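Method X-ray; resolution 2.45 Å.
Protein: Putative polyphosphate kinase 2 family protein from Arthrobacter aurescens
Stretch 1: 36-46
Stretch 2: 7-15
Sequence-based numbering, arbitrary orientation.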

# COMPACT_ATOMS: atom_id res chain seq x y z
N THR A 36 19.76 -17.58 -11.04
CA THR A 36 19.26 -16.21 -11.35
C THR A 36 18.96 -16.12 -12.86
O THR A 36 19.56 -15.32 -13.58
CB THR A 36 20.31 -15.12 -10.99
OG1 THR A 36 21.46 -15.28 -11.82
CG2 THR A 36 20.72 -15.14 -9.47
N PRO A 37 18.04 -16.95 -13.34
CA PRO A 37 17.86 -17.09 -14.77
C PRO A 37 17.58 -15.80 -15.50
O PRO A 37 16.75 -15.01 -15.08
CB PRO A 37 16.64 -17.99 -14.89
CG PRO A 37 16.56 -18.71 -13.62
CD PRO A 37 17.08 -17.78 -12.59
N GLY A 38 18.27 -15.64 -16.61
CA GLY A 38 18.17 -14.46 -17.44
C GLY A 38 18.99 -13.29 -16.95
O GLY A 38 19.06 -12.28 -17.65
N TYR A 39 19.60 -13.39 -15.75
CA TYR A 39 20.25 -12.24 -15.15
C TYR A 39 21.71 -12.54 -15.00
O TYR A 39 22.07 -13.52 -14.35
CB TYR A 39 19.69 -11.90 -13.76
CG TYR A 39 20.05 -10.48 -13.31
CD1 TYR A 39 19.57 -9.38 -13.97
CD2 TYR A 39 20.88 -10.24 -12.23
CE1 TYR A 39 19.89 -8.10 -13.59
CE2 TYR A 39 21.20 -8.97 -11.84
CZ TYR A 39 20.72 -7.90 -12.53
OH TYR A 39 20.98 -6.62 -12.13
N THR A 40 22.54 -11.67 -15.57
CA THR A 40 23.96 -11.91 -15.60
C THR A 40 24.67 -11.13 -14.55
O THR A 40 25.86 -11.21 -14.49
CB THR A 40 24.58 -11.51 -16.95
OG1 THR A 40 24.49 -10.09 -17.08
CG2 THR A 40 23.87 -12.21 -18.15
N GLY A 41 23.99 -10.31 -13.76
CA GLY A 41 24.67 -9.53 -12.72
C GLY A 41 24.58 -10.25 -11.39
O GLY A 41 23.98 -11.32 -11.30
N VAL A 42 25.12 -9.66 -10.34
CA VAL A 42 25.03 -10.24 -9.00
C VAL A 42 24.22 -9.31 -8.07
O VAL A 42 23.68 -8.32 -8.51
CB VAL A 42 26.44 -10.58 -8.46
CG1 VAL A 42 27.13 -11.52 -9.45
CG2 VAL A 42 27.33 -9.34 -8.30
N LYS A 43 24.16 -9.63 -6.79
CA LYS A 43 23.36 -8.90 -5.83
C LYS A 43 23.52 -7.38 -5.88
O LYS A 43 22.54 -6.68 -5.95
CB LYS A 43 23.64 -9.44 -4.43
CG LYS A 43 22.95 -8.71 -3.28
CD LYS A 43 22.94 -9.58 -2.00
CE LYS A 43 23.36 -8.74 -0.75
NZ LYS A 43 23.89 -9.48 0.47
N ALA A 44 24.74 -6.86 -5.84
CA ALA A 44 24.93 -5.41 -5.87
C ALA A 44 24.26 -4.79 -7.10
O ALA A 44 23.71 -3.69 -7.00
CB ALA A 44 26.38 -5.05 -5.84
N ASP A 45 24.33 -5.49 -8.24
CA ASP A 45 23.74 -5.03 -9.50
C ASP A 45 22.21 -5.10 -9.48
O ASP A 45 21.49 -4.30 -10.11
CB ASP A 45 24.22 -5.92 -10.66
CG ASP A 45 25.74 -5.99 -10.81
OD1 ASP A 45 26.43 -4.96 -10.92
OD2 ASP A 45 26.25 -7.12 -10.84
N GLY A 46 21.73 -6.12 -8.78
CA GLY A 46 20.30 -6.40 -8.64
C GLY A 46 19.67 -5.36 -7.73
O GLY A 46 18.58 -4.91 -8.00
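Stretch 2 7-15: VAAVEFAKS

Segments without regular secondary structure can still pack specifically, provided that a few backbone groups fix the register and side chains fill the space between; residues 7-15 of this putative polyphosphate kinase 2 family protein illustrate the principle. The segment is irregular but largely extended, with Ala13 departing into a helix-like backbone conformation. It runs antiparallel to stretch 1: Val7 lies near the start of the helix at 43-46, and Lys14 near the type II turn from Thr36 to Tyr39. The CA atoms of Gly38 and Lys14 are 4.6 Å apart, those of Tyr39 and Phe12 4.9 Å, and those of Asp45 and Val10 5.8 Å.

Three direct hydrogen bonds anchor this arrangement. At the turn, Gly38 O accepts from both Ala13 N (2.9 Å) and Lys14 N (3.2 Å), the latter nearly straight. Gly38 has a positive phi, and a CB there would lie 2.6 Å from Lys14 O, so the close backbone approach leaves no room for a side chain. Further along, Tyr39 OH donates to Val10 O at 2.6 Å. A water adds an indirect link, accepting from Thr40 N (2.7 Å) and donating to Glu11 O (2.9 Å).

Aromatic packing reinforces the polar anchor. The edge of Tyr39 meets the face of Phe12, with ring centroids 5.1 Å apart and planes at 55°; Tyr39 CB also lies 4.0 Å from Phe12 CE1.

Smaller side chains complete the contact. Ala13 CB rests 3.7 Å from Thr40 CG2, while Val10, directed toward stretch 1, brings CG2 to 3.7 Å from Asp45 OD1. That carboxylate is held from within its own stretch, since Val42 N donates to Asp45 OD2 (2.8 Å). Val7 CG1 approaches Asp45 OD1 at 3.5 Å, but Val7 is poorly ordered.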

# COMPACT_ATOMS: atom_id res chain seq x y z
N VAL A 7 27.18 1.29 -7.41
CA VAL A 7 27.13 0.47 -8.68
C VAL A 7 25.85 0.74 -9.56
O VAL A 7 24.83 1.24 -9.07
CB VAL A 7 27.33 -1.07 -8.36
CG1 VAL A 7 26.40 -1.95 -9.15
CG2 VAL A 7 28.77 -1.47 -8.61
N ALA A 8 25.96 0.41 -10.86
CA ALA A 8 24.99 0.79 -11.92
C ALA A 8 24.05 -0.38 -12.35
O ALA A 8 24.34 -1.59 -12.07
CB ALA A 8 25.74 1.36 -13.17
N ALA A 9 22.93 -0.00 -13.01
CA ALA A 9 21.86 -0.94 -13.34
C ALA A 9 22.27 -1.84 -14.48
O ALA A 9 22.43 -1.38 -15.59
CB ALA A 9 20.58 -0.21 -13.68
N VAL A 10 22.39 -3.14 -14.16
CA VAL A 10 22.51 -4.21 -15.10
C VAL A 10 21.10 -4.78 -15.27
O VAL A 10 20.47 -5.23 -14.32
CB VAL A 10 23.49 -5.29 -14.58
CG1 VAL A 10 23.61 -6.42 -15.59
CG2 VAL A 10 24.89 -4.70 -14.27
N GLU A 11 20.61 -4.71 -16.50
CA GLU A 11 19.28 -5.16 -16.87
C GLU A 11 19.29 -6.63 -17.17
O GLU A 11 20.34 -7.23 -17.36
CB GLU A 11 18.85 -4.49 -18.17
CG GLU A 11 18.90 -2.99 -18.21
CD GLU A 11 17.82 -2.32 -17.36
OE1 GLU A 11 16.74 -2.94 -17.11
OE2 GLU A 11 18.07 -1.15 -16.96
N PHE A 12 18.12 -7.22 -17.27
CA PHE A 12 18.01 -8.61 -17.64
C PHE A 12 18.59 -8.81 -19.05
O PHE A 12 18.29 -8.04 -19.96
CB PHE A 12 16.54 -9.08 -17.59
CG PHE A 12 16.12 -9.52 -16.24
CD1 PHE A 12 16.15 -10.85 -15.90
CD2 PHE A 12 15.74 -8.60 -15.28
CE1 PHE A 12 15.80 -11.27 -14.63
CE2 PHE A 12 15.39 -9.00 -14.04
CZ PHE A 12 15.43 -10.36 -13.70
N ALA A 13 19.41 -9.86 -19.21
CA ALA A 13 19.94 -10.23 -20.52
C ALA A 13 18.85 -10.92 -21.29
O ALA A 13 18.69 -10.67 -22.47
CB ALA A 13 21.15 -11.15 -20.44
N LYS A 14 18.11 -11.82 -20.65
CA LYS A 14 16.93 -12.37 -21.29
C LYS A 14 15.71 -12.13 -20.38
O LYS A 14 15.81 -12.16 -19.14
CB LYS A 14 17.14 -13.87 -21.68
N SER A 15 14.57 -11.85 -21.00
CA SER A 15 13.34 -11.57 -20.27
C SER A 15 12.85 -12.76 -19.44
O SER A 15 12.81 -13.88 -19.93
CB SER A 15 12.23 -11.18 -21.24
OG SER A 15 11.02 -11.06 -20.50
O HOH W 1 21.66 -9.79 -17.31